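Local structure of carbohydrate deacetylase Agd3 (Neosartorya fumigata, 6NWZ) at residues Gly244-Asn249 with Leu536-Asp541; Lys291-Ser296 with Glu580-Val585; Asp586-Thr591 with Gly659-Thr664. The protein probably removes N-acetyl groups from the exopolysaccharide galactosaminogalactan, as a metal-binding deacetylase required for Aspergillus fumigatus biofilm formation. All coordinates share one frame; numbering follows the deposited sequence.

Interaction 1: Gly244-Asn249 with Leu536-Asp541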
loop_
_atom_site.group_PDB
_atom_site.type_symbol
_atom_site.label_atom_id
_atom_site.label_comp_id
_atom_site.label_asym_id
_atom_site.label_seq_id
_atom_site.Cartn_x
_atom_site.Cartn_y
_atom_site.Cartn_z
ATOM N N GLY A 244 -15.353 -6.745 0.912
ATOM C CA GLY A 244 -14.012 -6.217 0.787
ATOM C C GLY A 244 -14.037 -4.727 0.546
ATOM O O GLY A 244 -15.067 -4.068 0.713
ATOM N N HIS A 245 -12.882 -4.208 0.123
ATOM C CA HIS A 245 -12.662 -2.768 0.047
ATOM C C HIS A 245 -11.386 -2.448 -0.728
ATOM O O HIS A 245 -10.300 -2.909 -0.359
ATOM C CB HIS A 245 -12.602 -2.193 1.465
ATOM C CG HIS A 245 -12.308 -0.728 1.522
ATOM N ND1 HIS A 245 -13.036 0.207 0.815
ATOM C CD2 HIS A 245 -11.377 -0.036 2.219
ATOM C CE1 HIS A 245 -12.556 1.413 1.066
ATOM N NE2 HIS A 245 -11.551 1.293 1.915
ATOM N N ARG A 246 -11.506 -1.657 -1.797
ATOM C CA ARG A 246 -10.379 -1.279 -2.650
ATOM C C ARG A 246 -10.072 0.203 -2.470
ATOM O O ARG A 246 -10.774 1.059 -3.021
ATOM C CB ARG A 246 -10.671 -1.578 -4.119
ATOM C CG ARG A 246 -9.535 -1.179 -5.049
ATOM C CD ARG A 246 -9.977 -1.168 -6.503
ATOM N NE ARG A 246 -10.723 0.042 -6.839
ATOM C CZ ARG A 246 -11.511 0.168 -7.904
ATOM N NH1 ARG A 246 -11.669 -0.848 -8.742
ATOM N NH2 ARG A 246 -12.148 1.309 -8.129
ATOM N N ARG A 247 -9.005 0.506 -1.734
ATOM C CA ARG A 247 -8.570 1.880 -1.517
ATOM C C ARG A 247 -7.054 1.953 -1.646
ATOM O O ARG A 247 -6.345 1.050 -1.196
ATOM C CB ARG A 247 -9.026 2.384 -0.139
ATOM C CG ARG A 247 -8.364 3.674 0.338
ATOM C CD ARG A 247 -8.800 4.883 -0.472
ATOM N NE ARG A 247 -10.219 5.174 -0.296
ATOM C CZ ARG A 247 -11.138 5.010 -1.241
ATOM N NH1 ARG A 247 -10.790 4.566 -2.443
ATOM N NH2 ARG A 247 -12.407 5.299 -0.986
ATOM N N VAL A 248 -6.560 3.020 -2.274
ATOM C CA VAL A 248 -5.127 3.278 -2.384
ATOM C C VAL A 248 -4.820 4.577 -1.653
ATOM O O VAL A 248 -5.337 5.640 -2.022
ATOM C CB VAL A 248 -4.661 3.353 -3.845
ATOM C CG1 VAL A 248 -3.196 3.772 -3.911
ATOM C CG2 VAL A 248 -4.849 2.017 -4.524
ATOM N N ASN A 249 -3.987 4.495 -0.620
ATOM C CA ASN A 249 -3.564 5.670 0.129
ATOM C C ASN A 249 -2.169 6.085 -0.313
ATOM O O ASN A 249 -1.291 5.240 -0.511
ATOM C CB ASN A 249 -3.570 5.409 1.639
ATOM C CG ASN A 249 -4.970 5.334 2.224
ATOM O OD1 ASN A 249 -5.313 4.373 2.914
ATOM N ND2 ASN A 249 -5.780 6.356 1.962
ATOM N N LEU A 536 -0.581 -0.880 -6.254
ATOM C CA LEU A 536 -1.491 -1.820 -6.897
ATOM C C LEU A 536 -1.692 -3.089 -6.073
ATOM O O LEU A 536 -2.623 -3.851 -6.354
ATOM C CB LEU A 536 -0.983 -2.158 -8.302
ATOM C CG LEU A 536 -0.955 -0.956 -9.254
ATOM C CD1 LEU A 536 -0.437 -1.326 -10.633
ATOM C CD2 LEU A 536 -2.342 -0.356 -9.353
ATOM N N GLY A 537 -0.853 -3.329 -5.070
ATOM C CA GLY A 537 -1.078 -4.374 -4.097
ATOM C C GLY A 537 -1.915 -3.940 -2.915
ATOM O O GLY A 537 -2.076 -4.711 -1.963
ATOM N N LEU A 538 -2.443 -2.714 -2.951
ATOM C CA LEU A 538 -3.317 -2.170 -1.908
ATOM C C LEU A 538 -2.609 -2.080 -0.557
ATOM O O LEU A 538 -3.248 -2.126 0.497
ATOM C CB LEU A 538 -4.615 -2.976 -1.786
ATOM C CG LEU A 538 -5.435 -3.119 -3.071
ATOM C CD1 LEU A 538 -6.818 -3.687 -2.770
ATOM C CD2 LEU A 538 -5.532 -1.791 -3.810
ATOM N N ARG A 539 -1.288 -1.938 -0.579
ATOM C CA ARG A 539 -0.527 -1.703 0.640
ATOM C C ARG A 539 -0.706 -0.249 1.064
ATOM O O ARG A 539 -0.294 0.670 0.346
ATOM C CB ARG A 539 0.946 -2.037 0.415
ATOM C CG ARG A 539 1.189 -3.478 -0.025
ATOM C CD ARG A 539 1.017 -4.452 1.129
ATOM N NE ARG A 539 2.120 -4.339 2.077
ATOM C CZ ARG A 539 3.170 -5.154 2.107
ATOM N NH1 ARG A 539 3.257 -6.165 1.248
ATOM N NH2 ARG A 539 4.131 -4.961 3.001
ATOM N N HIS A 540 -1.330 -0.041 2.224
ATOM C CA HIS A 540 -1.619 1.293 2.736
ATOM C C HIS A 540 -0.446 1.920 3.485
ATOM O O HIS A 540 -0.634 2.961 4.126
ATOM C CB HIS A 540 -2.844 1.250 3.653
ATOM C CG HIS A 540 -4.119 0.923 2.941
ATOM N ND1 HIS A 540 -5.324 0.787 3.596
ATOM C CD2 HIS A 540 -4.379 0.714 1.628
ATOM C CE1 HIS A 540 -6.269 0.504 2.718
ATOM N NE2 HIS A 540 -5.723 0.455 1.517
ATOM N N ASP A 541 0.741 1.316 3.427
ATOM C CA ASP A 541 1.900 1.872 4.112
ATOM C C ASP A 541 2.267 3.225 3.518
ATOM O O ASP A 541 2.131 3.458 2.313
ATOM C CB ASP A 541 3.105 0.932 4.005
ATOM C CG ASP A 541 2.717 -0.532 4.029
ATOM O OD1 ASP A 541 1.507 -0.834 3.950
ATOM O OD2 ASP A 541 3.628 -1.384 4.125
HETATM O O HOH W 1 -8.007 -1.629 0.085
HETATM O O HOH W 2 0.858 5.670 1.013
#
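The imidazole of His540 donates its NE2 hydrogen to the backbone carbonyl of Arg247, with NE2 and O 2.8 Å apart. This bond is bent: the N-H...O angle is 138°, and the donor stands above the carbonyl plane. Over one face of the same ring lies the amide oxygen of Asn249, whose OD1 is 3.7 Å from His540 ND1 and offset toward the rim. The amide and ring planes stand 72° apart, so the two flat groups do not stack. His540 CG lies anti to its own carbonyl carbon (chi1 -67°), which swings the ring across to the 244-249 segment. Beside it, Leu538 lays CD2 against Val248 CG2 at 3.9 Å, the two side chains crossing at about a right angle, and the same methyl touches Arg247 O.

Two waters add to the join. One accepts from Arg247 N, lies within hydrogen-bonding distance of His245 O and is weakly hydrogen-bonded to His540 NE2; the other donates to both Asn249 O and Asp541 O.

In the second shell, Asn249 ND2 is anchored by Val590 O, while the guanidinium group of Arg247 reaches away to a salt bridge with Glu656. Leu538, at positive phi, is the C-prime residue of the Schellman motif that ends helix 520-536. The contact joins the loops leading into strands 252-257 and 542-546, parallel neighbours in the deacetylase sheet, with helix 34-47 packed on Leu538 and helix 594-607 on His540.

Interaction 2: Lys291-Ser296 with Glu580-Val585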
loop_
_atom_site.group_PDB
_atom_site.type_symbol
_atom_site.label_atom_id
_atom_site.label_comp_id
_atom_site.label_asym_id
_atom_site.label_seq_id
_atom_site.Cartn_x
_atom_site.Cartn_y
_atom_site.Cartn_z
ATOM N N LYS A 291 -3.725 16.485 -11.223
ATOM C CA LYS A 291 -3.274 15.415 -12.104
ATOM C C LYS A 291 -3.875 14.065 -11.745
ATOM O O LYS A 291 -3.696 13.101 -12.495
ATOM C CB LYS A 291 -1.745 15.304 -12.073
ATOM C CG LYS A 291 -1.025 16.537 -12.576
ATOM C CD LYS A 291 0.460 16.270 -12.746
ATOM C CE LYS A 291 1.153 17.481 -13.349
ATOM N NZ LYS A 291 2.594 17.232 -13.630
ATOM N N MET A 292 -4.573 13.969 -10.625
ATOM C CA MET A 292 -5.071 12.695 -10.146
ATOM C C MET A 292 -6.496 12.468 -10.625
ATOM O O MET A 292 -7.206 13.401 -11.002
ATOM C CB MET A 292 -5.008 12.646 -8.623
ATOM C CG MET A 292 -3.666 13.072 -8.089
ATOM S SD MET A 292 -3.564 12.962 -6.302
ATOM C CE MET A 292 -1.782 13.013 -6.106
ATOM N N ASN A 293 -6.908 11.200 -10.611
ATOM C CA ASN A 293 -8.248 10.854 -11.045
ATOM C C ASN A 293 -9.276 11.493 -10.113
ATOM O O ASN A 293 -8.964 11.837 -8.971
ATOM C CB ASN A 293 -8.427 9.339 -11.071
ATOM C CG ASN A 293 -7.450 8.651 -11.996
ATOM O OD1 ASN A 293 -7.350 8.989 -13.177
ATOM N ND2 ASN A 293 -6.712 7.683 -11.463
ATOM N N PRO A 294 -10.507 11.673 -10.590
ATOM C CA PRO A 294 -11.544 12.260 -9.739
ATOM C C PRO A 294 -11.695 11.499 -8.429
ATOM O O PRO A 294 -11.498 10.284 -8.360
ATOM C CB PRO A 294 -12.807 12.153 -10.600
ATOM C CG PRO A 294 -12.290 12.234 -11.994
ATOM C CD PRO A 294 -10.970 11.502 -11.980
ATOM N N GLY A 295 -12.050 12.235 -7.382
ATOM C CA GLY A 295 -12.186 11.663 -6.066
ATOM C C GLY A 295 -10.918 11.649 -5.252
ATOM O O GLY A 295 -10.961 11.261 -4.075
ATOM N N SER A 296 -9.795 12.065 -5.834
ATOM C CA SER A 296 -8.521 12.059 -5.138
ATOM C C SER A 296 -8.424 13.226 -4.161
ATOM O O SER A 296 -9.219 14.170 -4.181
ATOM C CB SER A 296 -7.362 12.118 -6.130
ATOM O OG SER A 296 -7.269 10.929 -6.890
ATOM N N GLU A 580 2.191 7.665 -13.248
ATOM C CA GLU A 580 2.114 6.268 -13.657
ATOM C C GLU A 580 0.855 5.605 -13.115
ATOM O O GLU A 580 0.190 4.843 -13.828
ATOM C CB GLU A 580 3.354 5.511 -13.193
ATOM C CG GLU A 580 3.391 4.073 -13.679
ATOM C CD GLU A 580 3.585 3.961 -15.181
ATOM O OE1 GLU A 580 3.911 4.976 -15.837
ATOM O OE2 GLU A 580 3.416 2.846 -15.709
ATOM N N PHE A 581 0.521 5.872 -11.853
ATOM C CA PHE A 581 -0.711 5.340 -11.282
ATOM C C PHE A 581 -1.922 5.758 -12.108
ATOM O O PHE A 581 -2.797 4.936 -12.406
ATOM C CB PHE A 581 -0.840 5.813 -9.832
ATOM C CG PHE A 581 -2.068 5.318 -9.124
ATOM C CD1 PHE A 581 -2.055 4.107 -8.451
ATOM C CD2 PHE A 581 -3.226 6.083 -9.101
ATOM C CE1 PHE A 581 -3.184 3.654 -7.785
ATOM C CE2 PHE A 581 -4.358 5.637 -8.440
ATOM C CZ PHE A 581 -4.334 4.421 -7.780
ATOM N N VAL A 582 -1.975 7.031 -12.508
ATOM C CA VAL A 582 -3.111 7.521 -13.280
ATOM C C VAL A 582 -3.099 6.943 -14.694
ATOM O O VAL A 582 -4.156 6.772 -15.313
ATOM C CB VAL A 582 -3.120 9.062 -13.274
ATOM C CG1 VAL A 582 -4.093 9.599 -14.296
ATOM C CG2 VAL A 582 -3.493 9.577 -11.889
ATOM N N ARG A 583 -1.919 6.599 -15.216
ATOM C CA ARG A 583 -1.849 5.990 -16.540
ATOM C C ARG A 583 -2.450 4.587 -16.560
ATOM O O ARG A 583 -2.960 4.149 -17.599
ATOM C CB ARG A 583 -0.402 5.943 -17.017
ATOM C CG ARG A 583 -0.246 5.351 -18.394
ATOM C CD ARG A 583 1.211 5.255 -18.780
ATOM N NE ARG A 583 1.888 4.119 -18.160
ATOM C CZ ARG A 583 1.939 2.903 -18.697
ATOM N NH1 ARG A 583 1.342 2.662 -19.859
ATOM N NH2 ARG A 583 2.586 1.929 -18.075
ATOM N N LEU A 584 -2.406 3.875 -15.432
ATOM C CA LEU A 584 -2.858 2.489 -15.353
ATOM C C LEU A 584 -4.307 2.339 -14.899
ATOM O O LEU A 584 -5.036 1.514 -15.458
ATOM C CB LEU A 584 -1.950 1.697 -14.407
ATOM C CG LEU A 584 -0.466 1.661 -14.777
ATOM C CD1 LEU A 584 0.322 0.942 -13.704
ATOM C CD2 LEU A 584 -0.257 1.003 -16.133
ATOM N N VAL A 585 -4.744 3.103 -13.893
ATOM C CA VAL A 585 -6.071 2.964 -13.309
ATOM C C VAL A 585 -6.718 4.342 -13.200
ATOM O O VAL A 585 -6.061 5.376 -13.328
ATOM C CB VAL A 585 -6.028 2.291 -11.925
ATOM C CG1 VAL A 585 -5.366 0.925 -12.010
ATOM C CG2 VAL A 585 -5.283 3.171 -10.949
#
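Asn293 and Val582 meet where a type II beta turn, Asn293 to Ser296, is set against the C-terminal end of helix 569-584 in the deacetylase domain. Asn293 can be followed outward. Its CB points at the helix segment, and CG lies anti to the carbonyl carbon (chi1 -59°), which carries the amide alongside the valine; the two side chains slide past each other in opposite directions. CG lies 3.8 Å from Val585 O, with Val582 CG2 a little farther. At the tip the amide divides its work. OD1 rests 3.5 Å from Val582 CG1 and accepts from Lys159 NZ outside the two segments. ND2 donates to Val585 O at 3.0 Å, a bent bond with an N-H...O angle of 136° and its acceptor 31° out of the amide plane. ND2 also donates to Trp587 O, so two carbonyls just beyond the helix grip one amide nitrogen and both ends of the amide are satisfied.

Val582 provides the methyl surface, which meets polar and backbone atoms. Besides facing the amide, its CG2 touches Lys291 O at 3.6 Å and packs near Met292 CA. Val585, the first residue to leave helical backbone angles, lays CG2 over one face of Phe581, 3.5 Å above the ring plane.

Along the helix, Arg583 grips the Glu580 carboxylate side-on through NE and NH2, with NH2 2.7 Å from OE2 and the carboxylate at the guanidinium edge. The turn itself is braced by Ser296, whose backbone N and OG reach Asn293 O from the same face of its plane, OG at 2.8 Å.

Interaction 3: Asp586-Thr591 with Gly659-Thr664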
loop_
_atom_site.group_PDB
_atom_site.type_symbol
_atom_site.label_atom_id
_atom_site.label_comp_id
_atom_site.label_asym_id
_atom_site.label_seq_id
_atom_site.Cartn_x
_atom_site.Cartn_y
_atom_site.Cartn_z
ATOM N N ASP A 586 -8.030 4.346 -12.953
ATOM C CA ASP A 586 -8.757 5.584 -12.698
ATOM C C ASP A 586 -9.155 5.729 -11.232
ATOM O O ASP A 586 -10.002 6.565 -10.900
ATOM C CB ASP A 586 -9.992 5.694 -13.593
ATOM C CG ASP A 586 -10.980 4.566 -13.374
ATOM O OD1 ASP A 586 -11.714 4.597 -12.362
ATOM O OD2 ASP A 586 -11.016 3.644 -14.213
ATOM N N TRP A 587 -8.557 4.938 -10.346
ATOM C CA TRP A 587 -8.910 4.987 -8.939
ATOM C C TRP A 587 -8.488 6.319 -8.322
ATOM O O TRP A 587 -7.565 6.980 -8.806
ATOM C CB TRP A 587 -8.242 3.846 -8.178
ATOM C CG TRP A 587 -8.417 2.492 -8.791
ATOM C CD1 TRP A 587 -9.377 2.103 -9.683
ATOM C CD2 TRP A 587 -7.599 1.343 -8.555
ATOM N NE1 TRP A 587 -9.203 0.780 -10.014
ATOM C CE2 TRP A 587 -8.117 0.291 -9.334
ATOM C CE3 TRP A 587 -6.475 1.102 -7.759
ATOM C CZ2 TRP A 587 -7.551 -0.979 -9.340
ATOM C CZ3 TRP A 587 -5.915 -0.159 -7.766
ATOM C CH2 TRP A 587 -6.453 -1.183 -8.550
ATOM N N PRO A 588 -9.151 6.730 -7.247
ATOM C CA PRO A 588 -8.688 7.903 -6.503
ATOM C C PRO A 588 -7.416 7.600 -5.726
ATOM O O PRO A 588 -7.102 6.450 -5.404
ATOM C CB PRO A 588 -9.854 8.209 -5.553
ATOM C CG PRO A 588 -11.032 7.481 -6.128
ATOM C CD PRO A 588 -10.463 6.261 -6.780
ATOM N N LEU A 589 -6.668 8.662 -5.440
ATOM C CA LEU A 589 -5.574 8.632 -4.479
ATOM C C LEU A 589 -5.990 9.489 -3.294
ATOM O O LEU A 589 -6.244 10.688 -3.452
ATOM C CB LEU A 589 -4.271 9.151 -5.087
ATOM C CG LEU A 589 -3.587 8.289 -6.148
ATOM C CD1 LEU A 589 -2.479 9.068 -6.837
ATOM C CD2 LEU A 589 -3.030 7.025 -5.527
ATOM N N VAL A 590 -6.074 8.878 -2.117
ATOM C CA VAL A 590 -6.560 9.561 -0.925
ATOM C C VAL A 590 -5.450 9.578 0.114
ATOM O O VAL A 590 -4.954 8.519 0.518
ATOM C CB VAL A 590 -7.823 8.896 -0.364
ATOM C CG1 VAL A 590 -8.286 9.641 0.854
ATOM C CG2 VAL A 590 -8.912 8.876 -1.422
ATOM N N THR A 591 -5.054 10.778 0.535
ATOM C CA THR A 591 -4.106 10.948 1.628
ATOM C C THR A 591 -4.878 11.085 2.934
ATOM O O THR A 591 -5.868 11.823 3.002
ATOM C CB THR A 591 -3.219 12.179 1.408
ATOM O OG1 THR A 591 -2.440 12.015 0.218
ATOM C CG2 THR A 591 -2.280 12.386 2.585
ATOM N N GLY A 659 -14.936 9.306 -6.573
ATOM C CA GLY A 659 -14.605 9.210 -7.986
ATOM C C GLY A 659 -15.478 8.186 -8.683
ATOM O O GLY A 659 -16.708 8.186 -8.548
ATOM N N SER A 660 -14.835 7.292 -9.434
ATOM C CA SER A 660 -15.523 6.228 -10.152
ATOM C C SER A 660 -15.449 4.892 -9.416
ATOM O O SER A 660 -15.661 3.839 -10.028
ATOM C CB SER A 660 -14.955 6.097 -11.568
ATOM O OG SER A 660 -13.558 5.865 -11.545
ATOM N N ASP A 661 -15.161 4.920 -8.115
ATOM C CA ASP A 661 -15.120 3.702 -7.327
ATOM C C ASP A 661 -16.505 3.072 -7.243
ATOM O O ASP A 661 -17.522 3.749 -7.414
ATOM C CB ASP A 661 -14.616 3.985 -5.914
ATOM C CG ASP A 661 -13.109 4.074 -5.835
ATOM O OD1 ASP A 661 -12.430 3.579 -6.760
ATOM O OD2 ASP A 661 -12.604 4.627 -4.835
ATOM N N PRO A 662 -16.569 1.770 -6.992
ATOM C CA PRO A 662 -17.842 1.159 -6.605
ATOM C C PRO A 662 -18.263 1.635 -5.222
ATOM O O PRO A 662 -17.492 2.236 -4.471
ATOM C CB PRO A 662 -17.541 -0.342 -6.619
ATOM C CG PRO A 662 -16.054 -0.435 -6.490
ATOM C CD PRO A 662 -15.510 0.768 -7.193
ATOM N N LEU A 663 -19.523 1.360 -4.896
ATOM C CA LEU A 663 -20.077 1.732 -3.601
ATOM C C LEU A 663 -19.575 0.774 -2.527
ATOM O O LEU A 663 -19.774 -0.441 -2.630
ATOM C CB LEU A 663 -21.602 1.723 -3.651
ATOM C CG LEU A 663 -22.320 1.925 -2.318
ATOM C CD1 LEU A 663 -21.874 3.220 -1.648
ATOM C CD2 LEU A 663 -23.816 1.926 -2.540
ATOM N N THR A 664 -18.932 1.319 -1.498
ATOM C CA THR A 664 -18.498 0.552 -0.336
ATOM C C THR A 664 -19.414 0.890 0.833
ATOM O O THR A 664 -19.569 2.065 1.184
ATOM C CB THR A 664 -17.039 0.854 0.019
ATOM O OG1 THR A 664 -16.205 0.634 -1.126
ATOM C CG2 THR A 664 -16.569 -0.036 1.163
HETATM O O HOH W 3 -11.963 8.141 -9.728
HETATM O O HOH W 4 -13.358 2.018 -11.103
#
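Asp586 and Ser660 bring together two loops from different domains: the connection after helix 569-584 of the deacetylase domain, and the approach to strand 663-667, the central strand of a three-stranded antiparallel sheet in the C-terminal region.

The direct polar link is Ser660 OG to Asp586 OD1. Their separation of 2.4 Å is very short for a hydrogen bond, and at 2.60 Å resolution its exact length is doubtful. In both residues the first torsion places the tip between the backbone N and the carbonyl carbon (chi1 61° for Asp586, 57° for Ser660), and both tips turn into the gap between the loops.

Water-mediated bonds flank this link. One water donates to Asp586 O at 2.8 Å and accepts from Ser660 N at 3.0 Å, joining the two backbones. A second water lies near Ser660 O and, more weakly, Asp586 OD1.

The remaining contact is van der Waals packing of a proline ring on a carboxylate. Pro588 and Asp661 approach from opposite directions, and Pro588 CG also lies 4.3 Å from the backbone N of Gly659, a residue with positive phi. The carboxylate is held from outside the pair: Arg246 salt-bridges to OD1 and Arg247 to OD2, which probably keeps Asp661 ionised. Arg246 also makes a cation-pi contact with the indole of Trp587, whose NE1 is hydrogen-bonded to Ala156 O. Pro588 CD is set against both oxygens of Asp661, 3.3 Å from OD1 and 3.3 Å from OD2.

Interaction 1 is buried near the centre of the chain, and interaction 2 is buried too but further out; interaction 3 is only partly buried, with Gly659 and Ser660 exposed. Interaction 2 lies within the deacetylase domain, setting valine methyls against an amide and a backbone carbonyl; interaction 1 joins that domain's 536-541 loop to the loop before strand 252-257 and adds apolar packing. Interactions 1 and 3 both use bridging waters, but the direct link of interaction 3 runs from carboxylate to hydroxyl, beside a proline-on-carboxylate contact. The 586-591 loop touches both other contacts, Leu589 N making a probable hydrogen bond to Ser296 OG, while Val248 CG1 packs on Phe581 CE1.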